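Local coordinates for protein phosphoserine phosphatase (Thermococcus onnurineus, PDB 4AP9) that probably hydrolyses L-phosphoserine to L-serine and phosphate, the last step of serine biosynthesis, as a magnesium-dependent phosphatase of the haloacid dehalogenase superfamily, at residues I16-L20 with M156-Y160; V99-G103 with K141-L145; F119-R123 with I134-F138; A161-F166 with I179-D183. All blocks are in the same frame, centred on the assembly; numbering follows the deposited sequence.

Contact 1: residues I16-L20 with M156-Y160. With 1PS (3-pyridinium-1-ylpropane-1-sulfonate), chain F.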
loop_
_atom_site.group_PDB
_atom_site.type_symbol
_atom_site.label_atom_id
_atom_site.label_comp_id
_atom_site.label_asym_id
_atom_site.label_seq_id
_atom_site.Cartn_x
_atom_site.Cartn_y
_atom_site.Cartn_z
ATOM N N ILE A 16 30.545 1.036 6.650
ATOM C CA ILE A 16 31.858 1.281 7.247
ATOM C C ILE A 16 33.033 0.861 6.367
ATOM O O ILE A 16 33.966 1.632 6.157
ATOM C CB ILE A 16 31.961 0.577 8.618
ATOM C CG1 ILE A 16 30.963 1.204 9.587
ATOM C CG2 ILE A 16 33.374 0.694 9.193
ATOM C CD1 ILE A 16 30.821 0.446 10.896
ATOM N N GLU A 17 32.991 -0.349 5.842
ATOM C CA GLU A 17 34.152 -0.866 5.118
ATOM C C GLU A 17 34.372 -0.149 3.800
ATOM O O GLU A 17 33.475 -0.062 2.971
ATOM C CB GLU A 17 34.008 -2.366 4.880
ATOM C CG GLU A 17 33.884 -3.168 6.160
ATOM C CD GLU A 17 33.297 -4.546 5.912
ATOM O OE1 GLU A 17 32.153 -4.632 5.409
ATOM O OE2 GLU A 17 33.976 -5.544 6.218
ATOM N N GLY A 18 35.582 0.359 3.604
ATOM C CA GLY A 18 35.909 1.043 2.363
ATOM C C GLY A 18 35.487 2.503 2.355
ATOM O O GLY A 18 35.697 3.209 1.372
ATOM N N THR A 19 34.886 2.962 3.447
ATOM C CA THR A 19 34.613 4.382 3.607
ATOM C C THR A 19 35.382 4.916 4.805
ATOM O O THR A 19 36.201 5.825 4.655
ATOM C CB THR A 19 33.116 4.677 3.791
ATOM O OG1 THR A 19 32.662 4.056 5.000
ATOM C CG2 THR A 19 32.307 4.145 2.592
ATOM N N LEU A 20 35.130 4.341 5.986
ATOM C CA LEU A 20 35.779 4.800 7.215
ATOM C C LEU A 20 37.038 4.020 7.570
ATOM O O LEU A 20 37.906 4.536 8.281
ATOM C CB LEU A 20 34.807 4.747 8.397
ATOM C CG LEU A 20 33.476 5.495 8.270
ATOM C CD1 LEU A 20 32.707 5.396 9.584
ATOM C CD2 LEU A 20 33.705 6.958 7.889
HETATM N N MSE A 156 26.255 6.388 1.916
HETATM C CA MSE A 156 27.645 6.441 1.507
HETATM C C MSE A 156 28.195 5.043 1.695
HETATM O O MSE A 156 27.906 4.381 2.702
HETATM C CB MSE A 156 28.408 7.445 2.369
HETATM C CG MSE A 156 28.019 8.891 2.094
HETATM SE SE MSE A 156 28.297 10.067 3.620
HETATM C CE MSE A 156 26.714 9.534 4.642
ATOM N N GLY A 157 28.949 4.553 0.726
ATOM C CA GLY A 157 29.508 3.220 0.875
ATOM C C GLY A 157 30.564 2.921 -0.162
ATOM O O GLY A 157 30.800 3.731 -1.065
ATOM N N ASP A 158 31.182 1.749 -0.031
ATOM C CA ASP A 158 32.226 1.295 -0.937
ATOM C C ASP A 158 32.049 -0.205 -1.160
ATOM O O ASP A 158 30.972 -0.771 -0.994
ATOM C CB ASP A 158 33.585 1.330 -0.220
ATOM C CG ASP A 158 34.638 0.457 -0.886
ATOM O OD1 ASP A 158 35.080 0.822 -1.996
ATOM O OD2 ASP A 158 35.048 -0.583 -0.317
ATOM N N GLY A 159 33.151 -0.845 -1.521
ATOM C CA GLY A 159 33.115 -2.164 -2.097
ATOM C C GLY A 159 32.207 -3.224 -1.527
ATOM O O GLY A 159 31.838 -4.136 -2.246
ATOM N N TYR A 160 31.866 -3.124 -0.240
ATOM C CA TYR A 160 30.916 -4.057 0.353
ATOM C C TYR A 160 29.436 -3.705 0.231
ATOM O O TYR A 160 28.578 -4.426 0.740
ATOM C CB TYR A 160 31.311 -4.323 1.815
ATOM C CG TYR A 160 32.602 -5.098 1.944
ATOM C CD1 TYR A 160 33.826 -4.483 1.691
ATOM C CD2 TYR A 160 32.602 -6.442 2.309
ATOM C CE1 TYR A 160 35.008 -5.181 1.795
ATOM C CE2 TYR A 160 33.781 -7.147 2.417
ATOM C CZ TYR A 160 34.977 -6.516 2.159
ATOM O OH TYR A 160 36.154 -7.219 2.266
HETATM N N1 1PS F . 27.109 -7.635 -1.944
HETATM C C1 1PS F . 26.882 -8.535 -2.909
HETATM C C2 1PS F . 27.707 -8.597 -4.024
HETATM C C3 1PS F . 28.133 -6.771 -2.026
HETATM C C4 1PS F . 28.987 -6.770 -3.121
HETATM C C5 1PS F . 28.780 -7.704 -4.144
HETATM C C6 1PS F . 26.247 -7.635 -0.790
HETATM C C7 1PS F . 26.536 -6.465 0.093
HETATM C C8 1PS F . 26.661 -6.876 1.536
HETATM S S1 1PS F . 25.041 -7.053 2.229
HETATM O O1 1PS F . 25.139 -6.809 3.679
HETATM O O2 1PS F . 24.572 -8.417 2.058
HETATM O O3 1PS F . 24.162 -6.167 1.523
HETATM O O HOH W 1 37.428 2.554 -0.493
#

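Contact 2: residues V99-G103 with K141-L145. With 1PS (3-pyridinium-1-ylpropane-1-sulfonate), chain F.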
loop_
_atom_site.group_PDB
_atom_site.type_symbol
_atom_site.label_atom_id
_atom_site.label_comp_id
_atom_site.label_asym_id
_atom_site.label_seq_id
_atom_site.Cartn_x
_atom_site.Cartn_y
_atom_site.Cartn_z
ATOM N N VAL A 99 23.999 6.900 10.803
ATOM C CA VAL A 99 23.834 5.478 11.070
ATOM C C VAL A 99 24.981 4.748 10.417
ATOM O O VAL A 99 25.195 4.861 9.205
ATOM C CB VAL A 99 22.489 4.929 10.529
ATOM C CG1 VAL A 99 22.374 3.453 10.825
ATOM C CG2 VAL A 99 21.311 5.683 11.156
ATOM N N LEU A 100 25.739 4.015 11.222
ATOM C CA LEU A 100 26.881 3.277 10.702
ATOM C C LEU A 100 26.478 1.822 10.580
ATOM O O LEU A 100 25.930 1.250 11.518
ATOM C CB LEU A 100 28.079 3.416 11.649
ATOM C CG LEU A 100 28.576 4.820 11.993
ATOM C CD1 LEU A 100 29.916 4.733 12.701
ATOM C CD2 LEU A 100 28.700 5.708 10.770
ATOM N N ILE A 101 26.735 1.213 9.427
ATOM C CA ILE A 101 26.362 -0.178 9.243
ATOM C C ILE A 101 27.515 -0.979 8.674
ATOM O O ILE A 101 28.437 -0.421 8.071
ATOM C CB ILE A 101 25.120 -0.333 8.322
ATOM C CG1 ILE A 101 25.400 0.140 6.891
ATOM C CG2 ILE A 101 23.944 0.464 8.866
ATOM C CD1 ILE A 101 24.213 -0.070 5.962
ATOM N N SER A 102 27.475 -2.283 8.903
ATOM C CA SER A 102 28.407 -3.191 8.251
ATOM C C SER A 102 27.843 -4.605 8.256
ATOM O O SER A 102 27.073 -4.969 9.153
ATOM C CB SER A 102 29.763 -3.179 8.975
ATOM O OG SER A 102 30.680 -4.095 8.365
ATOM N N GLY A 103 28.242 -5.402 7.271
ATOM C CA GLY A 103 27.924 -6.823 7.258
ATOM C C GLY A 103 28.964 -7.652 8.002
ATOM O O GLY A 103 28.826 -8.874 8.127
ATOM N N LYS A 141 21.950 -5.053 3.277
ATOM C CA LYS A 141 21.957 -3.631 3.620
ATOM C C LYS A 141 20.759 -2.855 3.088
ATOM O O LYS A 141 20.274 -1.931 3.747
ATOM C CB LYS A 141 23.276 -2.971 3.210
ATOM C CG LYS A 141 24.449 -3.476 4.041
ATOM C CD LYS A 141 25.783 -3.284 3.339
ATOM C CE LYS A 141 26.910 -3.922 4.155
ATOM N NZ LYS A 141 28.250 -3.832 3.479
ATOM N N GLY A 142 20.265 -3.229 1.913
ATOM C CA GLY A 142 19.043 -2.628 1.421
ATOM C C GLY A 142 17.870 -2.908 2.343
ATOM O O GLY A 142 17.076 -2.004 2.650
ATOM N N GLU A 143 17.746 -4.161 2.790
ATOM C CA GLU A 143 16.635 -4.514 3.668
ATOM C C GLU A 143 16.742 -3.727 4.957
ATOM O O GLU A 143 15.739 -3.243 5.489
ATOM C CB GLU A 143 16.621 -6.013 3.990
ATOM C CG GLU A 143 16.057 -6.878 2.897
ATOM C CD GLU A 143 14.681 -6.425 2.452
ATOM O OE1 GLU A 143 13.735 -6.469 3.266
ATOM O OE2 GLU A 143 14.558 -6.031 1.284
ATOM N N PHE A 144 17.967 -3.583 5.456
ATOM C CA PHE A 144 18.172 -2.843 6.694
ATOM C C PHE A 144 17.686 -1.396 6.580
ATOM O O PHE A 144 17.113 -0.853 7.523
ATOM C CB PHE A 144 19.638 -2.848 7.128
ATOM C CG PHE A 144 19.887 -2.047 8.365
ATOM C CD1 PHE A 144 19.427 -2.497 9.592
ATOM C CD2 PHE A 144 20.555 -0.840 8.304
ATOM C CE1 PHE A 144 19.637 -1.743 10.740
ATOM C CE2 PHE A 144 20.771 -0.089 9.457
ATOM C CZ PHE A 144 20.310 -0.553 10.666
ATOM N N LEU A 145 17.927 -0.774 5.434
ATOM C CA LEU A 145 17.514 0.617 5.216
ATOM C C LEU A 145 16.005 0.864 5.329
ATOM O O LEU A 145 15.586 2.001 5.543
ATOM C CB LEU A 145 18.032 1.147 3.876
ATOM C CG LEU A 145 19.273 2.050 3.912
ATOM C CD1 LEU A 145 20.452 1.355 4.565
ATOM C CD2 LEU A 145 19.642 2.544 2.511
HETATM N N1 1PS F . 27.109 -7.635 -1.944
HETATM C C1 1PS F . 26.882 -8.535 -2.909
HETATM C C2 1PS F . 27.707 -8.597 -4.024
HETATM C C3 1PS F . 28.133 -6.771 -2.026
HETATM C C4 1PS F . 28.987 -6.770 -3.121
HETATM C C5 1PS F . 28.780 -7.704 -4.144
HETATM C C6 1PS F . 26.247 -7.635 -0.790
HETATM C C7 1PS F . 26.536 -6.465 0.093
HETATM C C8 1PS F . 26.661 -6.876 1.536
HETATM S S1 1PS F . 25.041 -7.053 2.229
HETATM O O1 1PS F . 25.139 -6.809 3.679
HETATM O O2 1PS F . 24.572 -8.417 2.058
HETATM O O3 1PS F . 24.162 -6.167 1.523
HETATM O O HOH W 2 29.829 -5.557 4.911
#

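Contact 3: residues F119-R123 with I134-F138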
loop_
_atom_site.group_PDB
_atom_site.type_symbol
_atom_site.label_atom_id
_atom_site.label_comp_id
_atom_site.label_asym_id
_atom_site.label_seq_id
_atom_site.Cartn_x
_atom_site.Cartn_y
_atom_site.Cartn_z
ATOM N N PHE A 119 24.223 2.269 15.370
ATOM C CA PHE A 119 25.252 1.360 14.871
ATOM C C PHE A 119 24.619 -0.006 14.662
ATOM O O PHE A 119 23.892 -0.492 15.527
ATOM C CB PHE A 119 26.385 1.288 15.907
ATOM C CG PHE A 119 27.472 0.279 15.593
ATOM C CD1 PHE A 119 28.443 0.551 14.642
ATOM C CD2 PHE A 119 27.546 -0.920 16.288
ATOM C CE1 PHE A 119 29.459 -0.379 14.369
ATOM C CE2 PHE A 119 28.555 -1.848 16.022
ATOM C CZ PHE A 119 29.509 -1.573 15.057
HETATM N N MSE A 120 24.888 -0.637 13.521
HETATM C CA MSE A 120 24.389 -1.987 13.268
HETATM C C MSE A 120 25.354 -2.826 12.444
HETATM O O MSE A 120 25.767 -2.421 11.359
HETATM C CB MSE A 120 23.059 -1.956 12.516
HETATM C CG MSE A 120 22.646 -3.321 11.947
HETATM SE SE MSE A 120 22.034 -4.551 13.335
HETATM C CE MSE A 120 21.052 -3.230 14.315
ATOM N N ALA A 121 25.677 -4.011 12.949
ATOM C CA ALA A 121 26.411 -4.998 12.162
ATOM C C ALA A 121 26.005 -6.395 12.609
ATOM O O ALA A 121 25.172 -6.561 13.502
ATOM C CB ALA A 121 27.925 -4.810 12.318
ATOM N N ASN A 122 26.597 -7.404 11.988
ATOM C CA ASN A 122 26.314 -8.779 12.375
ATOM C C ASN A 122 27.080 -9.120 13.652
ATOM O O ASN A 122 27.823 -8.292 14.154
ATOM C CB ASN A 122 26.623 -9.714 11.210
ATOM C CG ASN A 122 25.585 -9.599 10.104
ATOM O OD1 ASN A 122 24.399 -9.434 10.387
ATOM N ND2 ASN A 122 26.020 -9.652 8.849
ATOM N N ARG A 123 26.852 -10.297 14.222
ATOM C CA ARG A 123 27.542 -10.639 15.467
ATOM C C ARG A 123 28.112 -12.037 15.368
ATOM O O ARG A 123 27.745 -12.804 14.470
ATOM C CB ARG A 123 26.614 -10.501 16.693
ATOM C CG ARG A 123 26.385 -9.039 17.111
ATOM C CD ARG A 123 25.429 -8.879 18.325
ATOM N NE ARG A 123 25.273 -7.459 18.632
ATOM C CZ ARG A 123 24.223 -6.899 19.232
ATOM N NH1 ARG A 123 23.188 -7.633 19.621
ATOM N NH2 ARG A 123 24.209 -5.587 19.440
ATOM N N ILE A 134 27.920 -17.262 12.642
ATOM C CA ILE A 134 27.506 -15.865 12.536
ATOM C C ILE A 134 26.034 -15.674 12.913
ATOM O O ILE A 134 25.197 -16.515 12.605
ATOM C CB ILE A 134 27.744 -15.334 11.107
ATOM C CG1 ILE A 134 27.488 -13.818 11.024
ATOM C CG2 ILE A 134 26.905 -16.106 10.102
ATOM C CD1 ILE A 134 27.998 -13.177 9.712
ATOM N N ARG A 135 25.740 -14.577 13.597
ATOM C CA ARG A 135 24.364 -14.153 13.807
ATOM C C ARG A 135 24.073 -13.130 12.729
ATOM O O ARG A 135 24.644 -12.038 12.755
ATOM C CB ARG A 135 24.186 -13.476 15.173
ATOM C CG ARG A 135 24.553 -14.315 16.390
ATOM C CD ARG A 135 23.963 -13.680 17.668
ATOM N NE ARG A 135 24.769 -13.982 18.851
ATOM C CZ ARG A 135 24.682 -15.122 19.541
ATOM N NH1 ARG A 135 23.827 -16.069 19.155
ATOM N NH2 ARG A 135 25.454 -15.326 20.609
ATOM N N LEU A 136 23.200 -13.479 11.784
ATOM C CA LEU A 136 22.819 -12.566 10.710
ATOM C C LEU A 136 21.691 -11.682 11.207
ATOM O O LEU A 136 20.587 -12.158 11.462
ATOM C CB LEU A 136 22.349 -13.337 9.466
ATOM C CG LEU A 136 23.348 -14.226 8.728
ATOM C CD1 LEU A 136 22.677 -14.874 7.520
ATOM C CD2 LEU A 136 24.570 -13.434 8.281
ATOM N N ARG A 137 21.973 -10.398 11.366
ATOM C CA ARG A 137 21.051 -9.531 12.095
ATOM C C ARG A 137 20.198 -8.670 11.174
ATOM O O ARG A 137 19.294 -7.954 11.623
ATOM C CB ARG A 137 21.843 -8.698 13.093
ATOM C CG ARG A 137 22.650 -9.593 14.037
ATOM C CD ARG A 137 23.321 -8.824 15.154
ATOM N NE ARG A 137 22.343 -8.156 16.006
ATOM C CZ ARG A 137 22.380 -6.861 16.297
ATOM N NH1 ARG A 137 23.349 -6.102 15.811
ATOM N NH2 ARG A 137 21.456 -6.326 17.080
ATOM N N PHE A 138 20.490 -8.758 9.881
ATOM C CA PHE A 138 19.674 -8.155 8.836
ATOM C C PHE A 138 19.896 -8.954 7.544
ATOM O O PHE A 138 20.938 -9.593 7.388
ATOM C CB PHE A 138 20.000 -6.666 8.656
ATOM C CG PHE A 138 21.458 -6.381 8.407
ATOM C CD1 PHE A 138 22.335 -6.229 9.461
ATOM C CD2 PHE A 138 21.941 -6.276 7.115
ATOM C CE1 PHE A 138 23.673 -5.973 9.231
ATOM C CE2 PHE A 138 23.278 -6.015 6.872
ATOM C CZ PHE A 138 24.147 -5.867 7.929
#

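Contact 4: residues A161-F166 with I179-D183. With 1PS (3-pyridinium-1-ylpropane-1-sulfonate), chain F.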
loop_
_atom_site.group_PDB
_atom_site.type_symbol
_atom_site.label_atom_id
_atom_site.label_comp_id
_atom_site.label_asym_id
_atom_site.label_seq_id
_atom_site.Cartn_x
_atom_site.Cartn_y
_atom_site.Cartn_z
ATOM N N ALA A 161 29.142 -2.607 -0.465
ATOM C CA ALA A 161 27.753 -2.243 -0.756
ATOM C C ALA A 161 27.368 -2.708 -2.164
ATOM O O ALA A 161 28.210 -3.225 -2.900
ATOM C CB ALA A 161 27.554 -0.733 -0.613
ATOM N N ASP A 162 26.102 -2.528 -2.534
ATOM C CA ASP A 162 25.635 -2.892 -3.872
ATOM C C ASP A 162 24.418 -2.077 -4.269
ATOM O O ASP A 162 24.020 -1.140 -3.567
ATOM C CB ASP A 162 25.295 -4.382 -3.951
ATOM C CG ASP A 162 24.151 -4.778 -3.007
ATOM O OD1 ASP A 162 23.534 -3.887 -2.369
ATOM O OD2 ASP A 162 23.878 -5.987 -2.906
ATOM N N ALA A 163 23.810 -2.442 -5.395
ATOM C CA ALA A 163 22.693 -1.656 -5.912
ATOM C C ALA A 163 21.511 -1.709 -4.956
ATOM O O ALA A 163 20.744 -0.761 -4.857
ATOM C CB ALA A 163 22.283 -2.151 -7.293
ATOM N N LYS A 164 21.354 -2.828 -4.260
ATOM C CA LYS A 164 20.218 -2.998 -3.357
ATOM C C LYS A 164 20.216 -1.907 -2.287
ATOM O O LYS A 164 19.185 -1.312 -1.978
ATOM C CB LYS A 164 20.263 -4.386 -2.704
ATOM C CG LYS A 164 18.966 -4.806 -2.014
ATOM C CD LYS A 164 18.916 -6.319 -1.791
ATOM C CE LYS A 164 17.512 -6.763 -1.372
ATOM N NZ LYS A 164 17.342 -8.264 -1.355
HETATM N N MSE A 165 21.384 -1.634 -1.729
HETATM C CA MSE A 165 21.487 -0.609 -0.697
HETATM C C MSE A 165 21.229 0.775 -1.269
HETATM O O MSE A 165 20.457 1.558 -0.719
HETATM C CB MSE A 165 22.852 -0.647 -0.023
HETATM C CG MSE A 165 22.925 0.270 1.159
HETATM SE SE MSE A 165 24.733 0.531 1.837
HETATM C CE MSE A 165 24.358 1.864 3.130
ATOM N N PHE A 166 21.859 1.076 -2.397
ATOM C CA PHE A 166 21.742 2.416 -2.964
ATOM C C PHE A 166 20.356 2.696 -3.548
ATOM O O PHE A 166 19.918 3.847 -3.583
ATOM C CB PHE A 166 22.834 2.656 -4.009
ATOM C CG PHE A 166 24.172 2.933 -3.419
ATOM C CD1 PHE A 166 24.405 4.116 -2.729
ATOM C CD2 PHE A 166 25.210 2.024 -3.554
ATOM C CE1 PHE A 166 25.644 4.386 -2.179
ATOM C CE2 PHE A 166 26.454 2.293 -3.011
ATOM C CZ PHE A 166 26.674 3.477 -2.320
ATOM N N ILE A 179 29.831 2.091 -7.765
ATOM C CA ILE A 179 28.891 1.063 -7.327
ATOM C C ILE A 179 27.554 1.312 -8.010
ATOM O O ILE A 179 27.040 2.431 -7.983
ATOM C CB ILE A 179 28.682 1.085 -5.797
ATOM C CG1 ILE A 179 30.002 0.855 -5.052
ATOM C CG2 ILE A 179 27.641 0.051 -5.401
ATOM C CD1 ILE A 179 30.480 -0.591 -5.069
ATOM N N PRO A 180 26.983 0.275 -8.638
ATOM C CA PRO A 180 25.704 0.446 -9.333
ATOM C C PRO A 180 24.657 1.040 -8.403
ATOM O O PRO A 180 24.522 0.577 -7.269
ATOM C CB PRO A 180 25.323 -0.992 -9.705
ATOM C CG PRO A 180 26.629 -1.695 -9.827
ATOM C CD PRO A 180 27.496 -1.101 -8.749
ATOM N N GLY A 181 23.955 2.075 -8.862
ATOM C CA GLY A 181 22.934 2.708 -8.049
ATOM C C GLY A 181 23.374 3.963 -7.315
ATOM O O GLY A 181 22.533 4.767 -6.897
ATOM N N ALA A 182 24.678 4.148 -7.139
ATOM C CA ALA A 182 25.163 5.376 -6.510
ATOM C C ALA A 182 25.050 6.539 -7.498
ATOM O O ALA A 182 25.290 6.368 -8.694
ATOM C CB ALA A 182 26.596 5.218 -6.037
ATOM N N ASP A 183 24.660 7.707 -7.004
ATOM C CA ASP A 183 24.581 8.910 -7.839
ATOM C C ASP A 183 25.956 9.512 -8.126
ATOM O O ASP A 183 26.214 10.023 -9.223
ATOM C CB ASP A 183 23.727 9.980 -7.155
ATOM C CG ASP A 183 22.304 9.529 -6.929
ATOM O OD1 ASP A 183 21.561 9.392 -7.917
ATOM O OD2 ASP A 183 21.931 9.293 -5.766
HETATM N N1 1PS F . 27.109 -7.635 -1.944
HETATM C C1 1PS F . 26.882 -8.535 -2.909
HETATM C C2 1PS F . 27.707 -8.597 -4.024
HETATM C C3 1PS F . 28.133 -6.771 -2.026
HETATM C C4 1PS F . 28.987 -6.770 -3.121
HETATM C C5 1PS F . 28.780 -7.704 -4.144
HETATM C C6 1PS F . 26.247 -7.635 -0.790
HETATM C C7 1PS F . 26.536 -6.465 0.093
HETATM C C8 1PS F . 26.661 -6.876 1.536
HETATM S S1 1PS F . 25.041 -7.053 2.229
HETATM O O1 1PS F . 25.139 -6.809 3.679
HETATM O O2 1PS F . 24.572 -8.417 2.058
HETATM O O3 1PS F . 24.162 -6.167 1.523
#

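Contact 1: residues I16-L20 with M156-Y160
Glu17 lays its carboxylate over one face of the Tyr160 ring, with CB near the ring as well. Glu17 CB starts 3.8 Å from Tyr160 CD1. CG stands anti to the carbonyl carbon (chi1 -60°), and the extended chain beyond it brings Glu17 CD over the centre of the Tyr160 ring, about 4.0 Å above its plane. The carboxylate is inclined 31° to the ring; Glu17 OE1 lies 3.5 Å from Tyr160 CG, while OE2 is a little farther off, nearest Tyr160 CE2. OE1 also takes a weak hydrogen bond from Ser102, and the Tyr160 hydroxyl is paired with Glu24. With an alanine in place of Tyr160, Glu24 would probably lose this mate and the Glu17 carboxylate its ring, leaving the latter held by little more than the weak Ser102 bond. Further along, Thr19 CG2 presses to 3.4 Å on Gly157 CA, and Asp158 CB sits 3.2 Å from Gly18 O. A side chain at Gly18 would collide with Asp158 OD2. The two loops resemble the first and fourth motifs of haloacid dehalogenase-type phosphatases. They meet by packing, with one water between them, 2.6 Å from Gly18 O and weakly bonded to Asp158 OD1, and an acidic group resting on a ring face.

Contact 2: residues V99-G103 with K141-L145
Ile101 and Phe144 form the tight end of this strand-to-helix contact: Ile101 CG2 approaches Phe144 CE2 to 3.3 Å, the two side chains sliding past each other in opposite directions. The methyl meets the ring obliquely, whereas Val99 CG1 arrives at the ring edge, 4.1 Å from Phe144 CE2. Ile101 has CG1 between its backbone N and carbonyl carbon (chi1 65°), which sends CD1 the other way, against the Lys141 chain at CG and, more distantly, Leu145 CD1. Strand 97-102 of the central sheet is covered here by helix 141-145, which runs roughly antiparallel to it (151°), the axes of the two short segments approaching to 10.1 Å.

Toward Gly103 the packing gives way to a polar end with a bridging water. Lys141 runs extended alongside the sulfonate of the ligand, its CG and CE each 3.4 Å from ligand O1. The water accepts from Gly103 N at 2.8 Å and from Lys141 NZ at 2.7 Å. NZ also forms a salt bridge with Asp15 and a hydrogen bond to Tyr160 O. The backbone N of Lys141 donates an almost straight bond (176°) of 3.0 Å to ligand oxygen O3, at the first turn of the helix. What results is an anion pocket at a helix N-terminus, its lysine flanked by Ile101 and gripped at NZ by Asp15, Tyr160 O and a water, consistent with the motif III lysine of the superfamily.

Contact 3: residues F119-R123 with I134-F138
Arg137, just past the end of strand 130-135, and Asn122 exchange side-chain-to-backbone bonds across the contact. Asn122 OD1 receives the backbone N-H of Arg137 at 2.8 Å, almost straight (176°), while Arg137 NH1 donates to Ala121 O at 3.0 Å, the carbonyl oxygen lying near the guanidinium plane. Between these segments the backbone pairing is the hydrogen-bonded antiparallel pair Arg123 and Arg135, with Arg135 N to Arg123 O at 2.8 Å and Arg123 N to Arg135 O at 3.2 Å. Past this pair, side-chain bonds replace the backbone ladder.

The bend at chi3 of Arg137 (62°) lays its guanidinium flat on that of Arg123, centres 3.5 Å apart and planes 10° from parallel. Glu106 bridges both through its two carboxylate oxygens, so the stacked cations share an anion. Arg123 NH1 also donates a hydrogen bond to Asp117 O of a second subunit.

Packing continues outward. The selenium of Met120 (a selenomethionine) covers the other face of the Arg137 guanidinium, with Met120 SE 3.2 Å from Arg137 NH1, and makes an oblique Met-aromatic contact with Phe138, whose CD1 lies 3.8 Å from Met120 CG. Phe138 itself touches the bound ligand. At the opposite end Ile134 CD1 rests on Asn122 CB, and Ile134 and Arg135 extend the sheet in a parallel ladder with the second subunit. One glutamate, two layered arginines and an asparagine thus hold the hairpin's base together where it meets both pocket and interface.

Contact 4: residues A161-F166 with I179-D183
Phe166 and Ala182 make the aromatic interaction: Ala182 CB sits over the ring, 3.9 Å from the centroid of Phe166 and only 5° off its normal, a clear CH-pi contact. Apolar packing adds to this. With CG anti to the carbonyl carbon (chi1 -77°), the Phe166 ring offers its edge to Ile179, whose CG2 lies 3.5 Å from Phe166 CE2. Ala163 CB and Pro180 CB meet more loosely, at 4.1 Å.

Weak polar contact comes from Ala163 CA, which lies 3.2 Å from Pro180 O in a bent CA-H...O contact. That carbonyl belongs to a type II turn from Ile179 to Ala182, closed by Ala182 N to Ile179 O at 3.0 Å; Gly181 takes its positive-phi corner, where a CB would also crowd Phe166 CB.

Within the helix segment, Asp162 is the N-cap, OD1 accepting from Met165 N at 3.2 Å. The other oxygen, Asp162 OD2, lies 3.6 Å from ligand C6, beside the pyridinium nitrogen, whose positive charge it probably eases. A serine instead of Phe166 would probably take away the ring face under Ala182 and the edge against Ile179, leaving a gap between turn and helix. Labour is divided by chemistry here: carbon surfaces seat the turn on the first turn of helix 163-168, while the capping aspartate serves both helix and ligand pocket.

All four contacts belong to the mixed sheet of the haloacid dehalogenase-type core and its flanking loops and helices. Contact 3 comes innermost along the chain, enclosed by contact 2 and then by contact 1; contact 4 follows in series. Strands 97-102 and 118-127 are sheet neighbours, setting the centres of contacts 2 and 3 about 9 Å apart, while contact 1 lies about 11 Å from both contact 2 and contact 4. Contacts 3 and 4 are furthest apart, centres about 20 Å distant, without touching. A probable hydrogen bond from Ile16 N to Ile101 O (2.9 Å) ties contact 1 to contact 2. The ligand meets residues from every contact, so distant chain segments converge on one pocket.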